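Local coordinates for putative arylalkylamine N-Acetyltransferase 7 (Aedes aegypti, PDB 4FD7), which probably transfers an acetyl group from acetyl-CoA to the amine nitrogen of its substrates, as expected of a GNAT-fold arylalkylamine N-acetyltransferase, at residues Asp50-Asp55 / Ala76-Met81; Lys62-Ala65 / Ala70-Asp73; Ala115-Ala120 / Ala124-Ile129; Gly211-Ala214 / Arg219-Tyr222. One frame throughout, in Å; residues are numbered along the deposited sequence.

Contact 1. Residues Asp50-Asp55 / Ala76-Met81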
loop_
_atom_site.group_PDB
_atom_site.type_symbol
_atom_site.label_atom_id
_atom_site.label_comp_id
_atom_site.label_asym_id
_atom_site.label_seq_id
_atom_site.Cartn_x
_atom_site.Cartn_y
_atom_site.Cartn_z
ATOM N N ASP A 50 2.764 -8.783 -10.867
ATOM C CA ASP A 50 1.935 -9.817 -11.473
ATOM C C ASP A 50 0.484 -9.557 -11.150
ATOM O O ASP A 50 -0.418 -9.910 -11.915
ATOM C CB ASP A 50 2.309 -11.196 -10.930
ATOM C CG ASP A 50 3.533 -11.773 -11.590
ATOM O OD1 ASP A 50 3.975 -11.219 -12.614
ATOM O OD2 ASP A 50 4.050 -12.791 -11.082
ATOM N N TYR A 51 0.264 -8.952 -9.994
ATOM C CA TYR A 51 -1.083 -8.806 -9.493
ATOM C C TYR A 51 -1.508 -7.353 -9.306
ATOM O O TYR A 51 -2.389 -6.874 -10.013
ATOM C CB TYR A 51 -1.238 -9.637 -8.223
ATOM C CG TYR A 51 -0.794 -11.066 -8.439
ATOM C CD1 TYR A 51 -1.468 -11.894 -9.333
ATOM C CD2 TYR A 51 0.309 -11.580 -7.773
ATOM C CE1 TYR A 51 -1.066 -13.205 -9.544
ATOM C CE2 TYR A 51 0.722 -12.898 -7.974
ATOM C CZ TYR A 51 0.034 -13.700 -8.861
ATOM O OH TYR A 51 0.442 -15.000 -9.056
ATOM N N PHE A 52 -0.888 -6.654 -8.363
ATOM C CA PHE A 52 -1.243 -5.265 -8.091
ATOM C C PHE A 52 -1.261 -4.389 -9.347
ATOM O O PHE A 52 -2.234 -3.670 -9.595
ATOM C CB PHE A 52 -0.297 -4.686 -7.046
ATOM C CG PHE A 52 -0.482 -3.218 -6.803
ATOM C CD1 PHE A 52 -1.483 -2.752 -5.961
ATOM C CD2 PHE A 52 0.360 -2.306 -7.409
ATOM C CE1 PHE A 52 -1.644 -1.381 -5.743
ATOM C CE2 PHE A 52 0.213 -0.940 -7.197
ATOM C CZ PHE A 52 -0.779 -0.475 -6.370
ATOM N N ALA A 53 -0.195 -4.472 -10.140
ATOM C CA ALA A 53 -0.085 -3.693 -11.375
ATOM C C ALA A 53 -1.213 -4.018 -12.343
ATOM O O ALA A 53 -1.637 -3.164 -13.112
ATOM C CB ALA A 53 1.254 -3.948 -12.044
ATOM N N ARG A 54 -1.690 -5.260 -12.313
ATOM C CA ARG A 54 -2.731 -5.677 -13.233
ATOM C C ARG A 54 -4.134 -5.351 -12.727
ATOM O O ARG A 54 -5.006 -4.990 -13.515
ATOM C CB ARG A 54 -2.623 -7.178 -13.508
ATOM C CG ARG A 54 -3.651 -7.685 -14.500
ATOM C CD ARG A 54 -3.765 -9.192 -14.457
ATOM N NE ARG A 54 -4.241 -9.691 -13.165
ATOM C CZ ARG A 54 -4.003 -10.922 -12.723
ATOM N NH1 ARG A 54 -4.445 -11.312 -11.538
ATOM N NH2 ARG A 54 -3.306 -11.764 -13.470
ATOM N N ASP A 55 -4.342 -5.458 -11.416
ATOM C CA ASP A 55 -5.695 -5.493 -10.861
ATOM C C ASP A 55 -6.192 -4.219 -10.162
ATOM O O ASP A 55 -7.392 -3.986 -10.099
ATOM C CB ASP A 55 -5.822 -6.692 -9.918
ATOM C CG ASP A 55 -5.732 -8.011 -10.657
ATOM O OD1 ASP A 55 -5.891 -8.004 -11.900
ATOM O OD2 ASP A 55 -5.512 -9.054 -10.007
ATOM N N ALA A 76 10.954 1.025 -10.198
ATOM C CA ALA A 76 12.043 1.861 -9.688
ATOM C C ALA A 76 11.675 2.413 -8.303
ATOM O O ALA A 76 12.499 2.370 -7.356
ATOM C CB ALA A 76 12.345 2.986 -10.647
ATOM N N LEU A 77 10.442 2.911 -8.181
ATOM C CA LEU A 77 9.947 3.434 -6.891
ATOM C C LEU A 77 9.960 2.408 -5.750
ATOM O O LEU A 77 10.512 2.673 -4.662
ATOM C CB LEU A 77 8.533 4.015 -7.040
ATOM C CG LEU A 77 8.006 4.734 -5.790
ATOM C CD1 LEU A 77 9.062 5.728 -5.353
ATOM C CD2 LEU A 77 6.698 5.444 -6.066
ATOM N N TRP A 78 9.317 1.265 -5.987
ATOM C CA TRP A 78 9.293 0.183 -5.000
ATOM C C TRP A 78 10.702 -0.218 -4.576
ATOM O O TRP A 78 10.961 -0.428 -3.381
ATOM C CB TRP A 78 8.580 -1.040 -5.568
ATOM C CG TRP A 78 7.098 -0.876 -5.724
ATOM C CD1 TRP A 78 6.253 -0.175 -4.903
ATOM C CD2 TRP A 78 6.274 -1.466 -6.737
ATOM N NE1 TRP A 78 4.959 -0.283 -5.352
ATOM C CE2 TRP A 78 4.941 -1.068 -6.482
ATOM C CE3 TRP A 78 6.533 -2.283 -7.843
ATOM C CZ2 TRP A 78 3.873 -1.462 -7.288
ATOM C CZ3 TRP A 78 5.469 -2.668 -8.654
ATOM C CH2 TRP A 78 4.158 -2.256 -8.371
ATOM N N LYS A 79 11.598 -0.360 -5.562
ATOM C CA LYS A 79 12.978 -0.744 -5.274
ATOM C C LYS A 79 13.691 0.288 -4.419
ATOM O O LYS A 79 14.511 -0.086 -3.571
ATOM C CB LYS A 79 13.776 -1.062 -6.546
ATOM C CG LYS A 79 13.392 -2.401 -7.149
ATOM C CD LYS A 79 14.340 -2.848 -8.240
ATOM C CE LYS A 79 13.874 -4.175 -8.794
ATOM N NZ LYS A 79 14.836 -4.739 -9.773
ATOM N N ALA A 80 13.380 1.564 -4.623
ATOM C CA ALA A 80 13.928 2.600 -3.738
ATOM C C ALA A 80 13.370 2.498 -2.324
ATOM O O ALA A 80 14.059 2.851 -1.353
ATOM C CB ALA A 80 13.690 3.996 -4.293
ATOM N N MET A 81 12.132 2.032 -2.198
ATOM C CA MET A 81 11.493 1.947 -0.872
ATOM C C MET A 81 11.916 0.750 -0.009
ATOM O O MET A 81 12.009 0.869 1.211
ATOM C CB MET A 81 9.970 1.919 -1.015
ATOM C CG MET A 81 9.367 3.197 -1.606
ATOM S SD MET A 81 7.631 2.946 -2.009
ATOM C CE MET A 81 6.943 2.698 -0.378
#

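Contact 2. Residues Lys62-Ala65 / Ala70-Asp73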
loop_
_atom_site.group_PDB
_atom_site.type_symbol
_atom_site.label_atom_id
_atom_site.label_comp_id
_atom_site.label_asym_id
_atom_site.label_seq_id
_atom_site.Cartn_x
_atom_site.Cartn_y
_atom_site.Cartn_z
ATOM N N LYS A 62 -5.402 3.035 -16.385
ATOM C CA LYS A 62 -4.335 3.622 -17.199
ATOM C C LYS A 62 -3.633 2.612 -18.106
ATOM O O LYS A 62 -2.783 3.001 -18.923
ATOM C CB LYS A 62 -3.287 4.322 -16.316
ATOM C CG LYS A 62 -3.797 5.547 -15.577
ATOM C CD LYS A 62 -4.490 6.491 -16.535
ATOM C CE LYS A 62 -3.830 7.839 -16.548
ATOM N NZ LYS A 62 -4.529 8.687 -17.554
ATOM N N GLY A 63 -3.971 1.330 -17.975
ATOM C CA GLY A 63 -3.317 0.310 -18.788
ATOM C C GLY A 63 -1.880 0.068 -18.371
ATOM O O GLY A 63 -1.072 -0.394 -19.160
ATOM N N LEU A 64 -1.553 0.411 -17.140
ATOM C CA LEU A 64 -0.208 0.287 -16.633
ATOM C C LEU A 64 0.510 -1.059 -16.859
ATOM O O LEU A 64 1.665 -1.065 -17.160
ATOM C CB LEU A 64 -0.190 0.645 -15.139
ATOM C CG LEU A 64 1.156 0.693 -14.425
ATOM C CD1 LEU A 64 2.253 0.688 -15.428
ATOM C CD2 LEU A 64 1.254 1.926 -13.576
ATOM N N ALA A 65 -0.172 -2.174 -16.692
ATOM C CA ALA A 65 0.519 -3.462 -16.721
ATOM C C ALA A 65 1.036 -3.886 -18.110
ATOM O O ALA A 65 1.855 -4.794 -18.214
ATOM C CB ALA A 65 -0.362 -4.564 -16.116
ATOM N N ALA A 70 5.923 2.635 -17.894
ATOM C CA ALA A 70 5.212 2.874 -16.638
ATOM C C ALA A 70 5.528 1.813 -15.568
ATOM O O ALA A 70 5.704 2.127 -14.371
ATOM C CB ALA A 70 3.722 2.974 -16.902
ATOM N N MET A 71 5.606 0.556 -15.993
ATOM C CA MET A 71 6.048 -0.517 -15.102
ATOM C C MET A 71 7.455 -0.246 -14.569
ATOM O O MET A 71 7.740 -0.455 -13.381
ATOM C CB MET A 71 5.982 -1.863 -15.820
ATOM C CG MET A 71 4.566 -2.354 -16.042
ATOM S SD MET A 71 3.703 -2.622 -14.484
ATOM C CE MET A 71 4.755 -3.869 -13.771
ATOM N N GLY A 72 8.331 0.250 -15.442
ATOM C CA GLY A 72 9.677 0.600 -15.033
ATOM C C GLY A 72 9.670 1.689 -13.974
ATOM O O GLY A 72 10.495 1.669 -13.053
ATOM N N ASP A 73 8.743 2.640 -14.102
ATOM C CA ASP A 73 8.588 3.677 -13.089
ATOM C C ASP A 73 8.210 3.091 -11.740
ATOM O O ASP A 73 8.886 3.329 -10.729
ATOM C CB ASP A 73 7.520 4.710 -13.480
ATOM C CG ASP A 73 7.985 5.665 -14.562
ATOM O OD1 ASP A 73 9.194 5.980 -14.618
ATOM O OD2 ASP A 73 7.126 6.105 -15.349
#

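Contact 3. Residues Ala115-Ala120 / Ala124-Ile129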
loop_
_atom_site.group_PDB
_atom_site.type_symbol
_atom_site.label_atom_id
_atom_site.label_comp_id
_atom_site.label_asym_id
_atom_site.label_seq_id
_atom_site.Cartn_x
_atom_site.Cartn_y
_atom_site.Cartn_z
ATOM N N ALA A 115 8.782 13.719 -7.071
ATOM C CA ALA A 115 9.394 12.672 -7.872
ATOM C C ALA A 115 9.019 12.790 -9.339
ATOM O O ALA A 115 7.890 13.150 -9.679
ATOM C CB ALA A 115 9.026 11.302 -7.340
ATOM N N GLN A 116 9.981 12.469 -10.194
ATOM C CA GLN A 116 9.816 12.551 -11.635
ATOM C C GLN A 116 10.015 11.199 -12.287
ATOM O O GLN A 116 10.956 10.466 -11.966
ATOM C CB GLN A 116 10.805 13.554 -12.197
ATOM C CG GLN A 116 10.497 14.937 -11.702
ATOM C CD GLN A 116 9.271 15.512 -12.366
ATOM O OE1 GLN A 116 8.806 15.008 -13.399
ATOM N NE2 GLN A 116 8.731 16.573 -11.779
ATOM N N PHE A 117 9.112 10.872 -13.202
ATOM C CA PHE A 117 9.071 9.546 -13.791
ATOM C C PHE A 117 9.123 9.668 -15.306
ATOM O O PHE A 117 8.924 10.748 -15.859
ATOM C CB PHE A 117 7.796 8.832 -13.338
ATOM C CG PHE A 117 7.769 8.548 -11.856
ATOM C CD1 PHE A 117 8.395 7.425 -11.344
ATOM C CD2 PHE A 117 7.138 9.419 -10.983
ATOM C CE1 PHE A 117 8.386 7.161 -9.971
ATOM C CE2 PHE A 117 7.114 9.169 -9.606
ATOM C CZ PHE A 117 7.735 8.037 -9.104
ATOM N N ASN A 118 9.396 8.553 -15.970
ATOM C CA ASN A 118 9.553 8.537 -17.417
ATOM C C ASN A 118 8.222 8.534 -18.141
ATOM O O ASN A 118 8.075 9.158 -19.202
ATOM C CB ASN A 118 10.397 7.332 -17.819
ATOM C CG ASN A 118 11.751 7.339 -17.132
ATOM O OD1 ASN A 118 12.501 8.313 -17.227
ATOM N ND2 ASN A 118 12.047 6.277 -16.389
ATOM N N SER A 119 7.245 7.853 -17.557
ATOM C CA SER A 119 5.958 7.658 -18.228
ATOM C C SER A 119 4.938 8.710 -17.826
ATOM O O SER A 119 4.791 9.019 -16.641
ATOM C CB SER A 119 5.393 6.280 -17.898
ATOM O OG SER A 119 4.905 6.243 -16.565
ATOM N N ALA A 120 4.209 9.242 -18.806
ATOM C CA ALA A 120 3.085 10.118 -18.498
ATOM C C ALA A 120 2.138 9.412 -17.548
ATOM O O ALA A 120 1.622 10.027 -16.615
ATOM C CB ALA A 120 2.336 10.515 -19.768
ATOM N N ALA A 124 1.228 10.668 -13.808
ATOM C CA ALA A 124 -0.145 11.021 -13.478
ATOM C C ALA A 124 -0.631 10.282 -12.243
ATOM O O ALA A 124 -1.282 10.872 -11.376
ATOM C CB ALA A 124 -1.068 10.746 -14.657
ATOM N N ILE A 125 -0.335 8.992 -12.140
ATOM C CA ILE A 125 -0.796 8.268 -10.950
ATOM C C ILE A 125 -0.165 8.836 -9.671
ATOM O O ILE A 125 -0.852 9.181 -8.691
ATOM C CB ILE A 125 -0.515 6.774 -11.070
ATOM C CG1 ILE A 125 -1.372 6.187 -12.192
ATOM C CG2 ILE A 125 -0.767 6.058 -9.723
ATOM C CD1 ILE A 125 -0.962 4.796 -12.626
ATOM N N TYR A 126 1.154 8.940 -9.701
ATOM C CA TYR A 126 1.922 9.538 -8.623
ATOM C C TYR A 126 1.405 10.920 -8.206
ATOM O O TYR A 126 1.167 11.175 -7.023
ATOM C CB TYR A 126 3.381 9.643 -9.062
ATOM C CG TYR A 126 4.292 10.188 -8.002
ATOM C CD1 TYR A 126 4.664 11.526 -8.005
ATOM C CD2 TYR A 126 4.789 9.371 -7.002
ATOM C CE1 TYR A 126 5.499 12.041 -7.035
ATOM C CE2 TYR A 126 5.628 9.883 -6.009
ATOM C CZ TYR A 126 5.977 11.222 -6.039
ATOM O OH TYR A 126 6.818 11.754 -5.075
ATOM N N ASP A 127 1.267 11.818 -9.176
ATOM C CA ASP A 127 0.790 13.170 -8.904
ATOM C C ASP A 127 -0.660 13.178 -8.410
ATOM O O ASP A 127 -1.051 14.054 -7.650
ATOM C CB ASP A 127 0.899 14.039 -10.158
ATOM C CG ASP A 127 2.329 14.284 -10.570
ATOM O OD1 ASP A 127 3.234 13.980 -9.762
ATOM O OD2 ASP A 127 2.540 14.793 -11.702
ATOM N N THR A 128 -1.461 12.214 -8.845
ATOM C CA THR A 128 -2.839 12.123 -8.345
ATOM C C THR A 128 -2.859 11.788 -6.856
ATOM O O THR A 128 -3.517 12.465 -6.046
ATOM C CB THR A 128 -3.628 11.035 -9.079
ATOM O OG1 THR A 128 -3.713 11.379 -10.463
ATOM C CG2 THR A 128 -5.035 10.917 -8.502
ATOM N N ILE A 129 -2.141 10.726 -6.499
ATOM C CA ILE A 129 -2.037 10.348 -5.094
ATOM C C ILE A 129 -1.458 11.512 -4.305
ATOM O O ILE A 129 -1.921 11.826 -3.216
ATOM C CB ILE A 129 -1.142 9.107 -4.906
ATOM C CG1 ILE A 129 -1.801 7.877 -5.528
ATOM C CG2 ILE A 129 -0.866 8.867 -3.429
ATOM C CD1 ILE A 129 -0.794 6.864 -6.052
HETATM O O HOH W 1 5.736 15.114 -8.873
#

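Contact 4. Residues Gly211-Ala214 / Arg219-Tyr222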
loop_
_atom_site.group_PDB
_atom_site.type_symbol
_atom_site.label_atom_id
_atom_site.label_comp_id
_atom_site.label_asym_id
_atom_site.label_seq_id
_atom_site.Cartn_x
_atom_site.Cartn_y
_atom_site.Cartn_z
ATOM N N GLY A 211 -13.513 11.192 -11.487
ATOM C CA GLY A 211 -14.137 12.228 -12.300
ATOM C C GLY A 211 -13.775 13.635 -11.839
ATOM O O GLY A 211 -13.380 14.516 -12.637
ATOM N N GLU A 212 -13.906 13.853 -10.535
ATOM C CA GLU A 212 -13.604 15.166 -9.956
ATOM C C GLU A 212 -12.123 15.473 -10.061
ATOM O O GLU A 212 -11.746 16.617 -10.320
ATOM C CB GLU A 212 -14.087 15.280 -8.505
ATOM C CG GLU A 212 -13.828 16.668 -7.881
ATOM C CD GLU A 212 -14.658 16.947 -6.636
ATOM O OE1 GLU A 212 -15.497 16.105 -6.260
ATOM O OE2 GLU A 212 -14.473 18.032 -6.036
ATOM N N LEU A 213 -11.286 14.457 -9.864
ATOM C CA LEU A 213 -9.842 14.652 -10.002
ATOM C C LEU A 213 -9.489 15.118 -11.404
ATOM O O LEU A 213 -8.598 15.959 -11.592
ATOM C CB LEU A 213 -9.093 13.366 -9.667
ATOM C CG LEU A 213 -9.062 13.060 -8.173
ATOM C CD1 LEU A 213 -8.755 11.584 -7.939
ATOM C CD2 LEU A 213 -8.038 13.953 -7.468
ATOM N N ALA A 214 -10.202 14.580 -12.387
ATOM C CA ALA A 214 -9.979 14.982 -13.762
ATOM C C ALA A 214 -10.421 16.425 -13.958
ATOM O O ALA A 214 -9.851 17.139 -14.787
ATOM C CB ALA A 214 -10.698 14.050 -14.724
ATOM N N ARG A 219 -4.660 15.727 -16.395
ATOM C CA ARG A 219 -3.805 14.539 -16.427
ATOM C C ARG A 219 -4.396 13.431 -15.569
ATOM O O ARG A 219 -4.091 12.249 -15.764
ATOM C CB ARG A 219 -2.390 14.851 -15.937
ATOM C CG ARG A 219 -1.565 15.706 -16.883
ATOM C CD ARG A 219 -0.133 15.814 -16.383
ATOM N NE ARG A 219 -0.051 16.515 -15.104
ATOM C CZ ARG A 219 0.515 16.011 -14.012
ATOM N NH1 ARG A 219 1.036 14.793 -14.041
ATOM N NH2 ARG A 219 0.563 16.723 -12.894
ATOM N N PHE A 220 -5.239 13.824 -14.620
ATOM C CA PHE A 220 -5.776 12.884 -13.638
ATOM C C PHE A 220 -7.032 12.224 -14.171
ATOM O O PHE A 220 -8.075 12.245 -13.509
ATOM C CB PHE A 220 -6.129 13.588 -12.324
ATOM C CG PHE A 220 -4.984 14.344 -11.680
ATOM C CD1 PHE A 220 -3.682 14.239 -12.148
ATOM C CD2 PHE A 220 -5.228 15.149 -10.576
ATOM C CE1 PHE A 220 -2.642 14.944 -11.534
ATOM C CE2 PHE A 220 -4.195 15.858 -9.958
ATOM C CZ PHE A 220 -2.898 15.751 -10.444
ATOM N N ASN A 221 -6.930 11.644 -15.363
ATOM C CA ASN A 221 -8.067 11.041 -16.055
ATOM C C ASN A 221 -7.976 9.513 -15.999
ATOM O O ASN A 221 -6.944 8.940 -16.354
ATOM C CB ASN A 221 -8.064 11.505 -17.516
ATOM C CG ASN A 221 -9.404 11.334 -18.188
ATOM O OD1 ASN A 221 -10.290 12.191 -18.061
ATOM N ND2 ASN A 221 -9.565 10.236 -18.924
ATOM N N TYR A 222 -9.053 8.861 -15.564
ATOM C CA TYR A 222 -9.052 7.422 -15.323
ATOM C C TYR A 222 -10.260 6.775 -15.959
ATOM O O TYR A 222 -11.294 6.597 -15.307
ATOM C CB TYR A 222 -8.994 7.132 -13.818
ATOM C CG TYR A 222 -7.707 7.632 -13.236
ATOM C CD1 TYR A 222 -6.583 6.826 -13.208
ATOM C CD2 TYR A 222 -7.591 8.937 -12.765
ATOM C CE1 TYR A 222 -5.379 7.290 -12.705
ATOM C CE2 TYR A 222 -6.388 9.414 -12.264
ATOM C CZ TYR A 222 -5.294 8.590 -12.237
ATOM O OH TYR A 222 -4.101 9.057 -11.736
#

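Contact 1. Residues Asp50-Asp55 / Ala76-Met81
Phe52 brings the CD2-CE2 side of its ring to the outer rim of the Trp78 indole, and this single aromatic pair makes up the contact between 50-55 and 76-81. Phe52 CD2 comes to 3.6 Å from Trp78 CZ2, and Phe52 CE2 is 3.7 Å from the same atom. Both phenyl carbons lie at the edge of the indole, near its plane. The six-membered rings have centroids 5.9 Å apart and planes turned by 66°, an oblique pairing. Phe52 can span the gap because CG stands opposite its own backbone N (chi1 174°), which sends the ring off its helix toward 76-81. On the other side of the contact the indole NH is also used: Trp78 NE1 donates to Met151 O on strand 146-155, a bond that helps fix the rotation of the ring system while its hydrocarbon rim is offered to Phe52. Away from the aromatic pair, Arg54 grips the neighbouring Asp55 side-on. Arg54 NE is 2.7 Å from Asp55 OD1, met from above the carboxylate plane, and Arg54 NH1 is 2.9 Å from Asp55 OD2, met on the syn side; both oxygens lie close to the guanidinium plane. Asp55 OD2 has a second cationic partner in Arg160, which heads a sequence resembling the family's Q/R-x-x-G-x-G/A loop, generally the binder of the CoA pyrophosphate. The indole also packs on Ile45, Met48 and Cys49 of helix 41-55 and on Ile103 of strand 98-108, as expected where helices 41-55 and 68-81 pack on the central antiparallel sheet of a GNAT fold.

Contact 2. Residues Lys62-Ala65 / Ala70-Asp73
Leu64 and Met71 form the close part of this contact, with the isobutyl group of Leu64 and the bent thioether chain of Met71 meeting at an angle. Met71 CG lies 3.4 Å from the backbone oxygen Leu64 O. Two successive bends in the Met71 side chain (chi2 -62°, chi3 -61°) fold its sulfur back over Leu64, with Met71 SD 3.7 Å from Leu64 O. Leu64 CD1 also faces this sulfur, but it is modelled against Ala70 CB closer than two carbons can sit, so the exact placing of that methyl is doubtful. Ile125 of helix 120-136 also packs on Leu64, and Ile121 on Ala70.

The two segments belong to a short connection between helices. Gly63 ends helix 57-62 in a Schellman motif, its positive phi of 71° suiting a glycine, and the chain then turns into helix 68-81, where Ala70 N is bonded to Asp67 OD1.

Between the two segments, packing is looser on the other flank. Ala65 turns its methyl away from 70-73 and rests it on Ala53 and Arg54 of helix 41-55, while Ala65 CA comes no nearer than 4.0 Å to Met71 SD. Gly63 and Gly72 both lie exposed, the former in the turn and the latter on the outer side of helix 68-81. Between the two regimes stands Met71, only partly exposed, whose side chain also touches Cys49 and Ala53 of helix 41-55.

Contact 3. Residues Ala115-Ala120 / Ala124-Ile129
Phe117 points an edge at the face of the Tyr126 ring, a T-shaped pair with centroids 5.0 Å apart and planes at 60°. The leading atom is Phe117 CE2, which stands over the CG side of the tyrosine ring, 3.4 Å from Tyr126 CG. At the rim of that ring, in its plane, lie Asp127 OD1 and a bound water. Ala115 meets the phenol end obliquely, its CB 3.3 Å from Tyr126 CZ. Tyr126 reaches both loop residues because its CG lies opposite the backbone N (chi1 -177°), throwing the ring off helix 120-136 toward the loop. Its hydroxyl also receives a weak bond from Ala115 N, 3.4 Å from Tyr126 OH.

Polar links tie the same loop to the helix. The water donates to Ala115 O at 3.0 Å and to Asp127 OD1 at 2.9 Å, and Gln123 NE2 bonds the same two oxygens. Where the loop becomes helix, Ala124 N donates to Ala120 O at 2.9 Å in the first turn, and Ser119 is the N-cap, its OG capping Phe122 N. Asp73 of helix 68-81 holds this corner from outside, one carboxylate oxygen to Ser119 OG and the other to Asn118 N. Farther along, Thr128 OG1, also hydrogen-bonded to Tyr222 OH, donates to Ala124 O, 2.6 Å away.

With water and an amide NH on one oxygen and the Arg219 guanidinium on the other, the Asp127 carboxylate is probably stabilised as an anion. The loop is thus held by the ring pair, the weak Ala115 bond and a water bridge to Asp127, while Arg219 ties that carboxylate to the loop after helix 210-216.

Contact 4. Residues Gly211-Ala214 / Arg219-Tyr222
Phe220 sits against the backbone of Leu213 and Ala214, and the contact is made more by main-chain oxygens than by side-chain tips. Leu213 O lies 3.5 Å from Phe220 CB and 3.6 Å from Phe220 CD2, approaching the ring obliquely. Beside it the CB atoms of Leu213 and Phe220 are 4.0 Å apart. In return Phe220 O comes to 3.3 Å from Ala214 CA and 3.4 Å from Ala214 CB. The same oxygen is near Ala214 N as well, but the angle is too poor for a hydrogen bond. Asn221 adds a looser contact, its OD1 standing 3.8 Å from Ala214 CB.

The shape of the chain sets up these approaches. Phe220 is the centre of an inverse gamma turn, with a weak bond from Asn221 N to Arg219 O, and this tight reversal leaves both its carbonyl and its side chain facing helix 210-216. Phe220 CG lies opposite its own carbonyl carbon (chi1 -56°), which brings CD2 beside Leu213 O. Phe220 CE1 sits over one face of the Arg219 guanidinium, toward its rim, and Arg219 N is bonded to Asp217 OD1.

Farther out, Lys62 NZ bonds to Asn221 O while its charge makes a cation-pi contact with Tyr222, and Tyr222 OH is hydrogen-bonded to Thr128 OG1. Leu213 and Phe220 both rest on Thr128 of helix 120-136, and Tyr222 packs on Met58 and Ala61 of helix 57-62. The turn therefore lies against these two helices, on the path from helix 210-216 to strand 229-236, the middle strand of the three-stranded sheet.

Overall arrangement
Along the chain contact 2 falls within the span bounded by contact 1, contact 3 follows, and contact 4 comes near the C-terminus. Contacts 1 and 2 share helix 68-81, and their centres are about 9 Å apart. Contact 3, on helix 120-136, lies about 10 Å from contact 2 and about 13 Å from contact 4 between centres. The four form a connected group in which contact 2 touches the other three, while contacts 1 and 4 stay separate, about 22 Å between centres and about 11 Å between nearest atoms. The group extends from the helices packed on the five-stranded sheet to the loop before strand 229-236, so that sequence-distant C-terminal residues pack on helices 57-62 and 120-136.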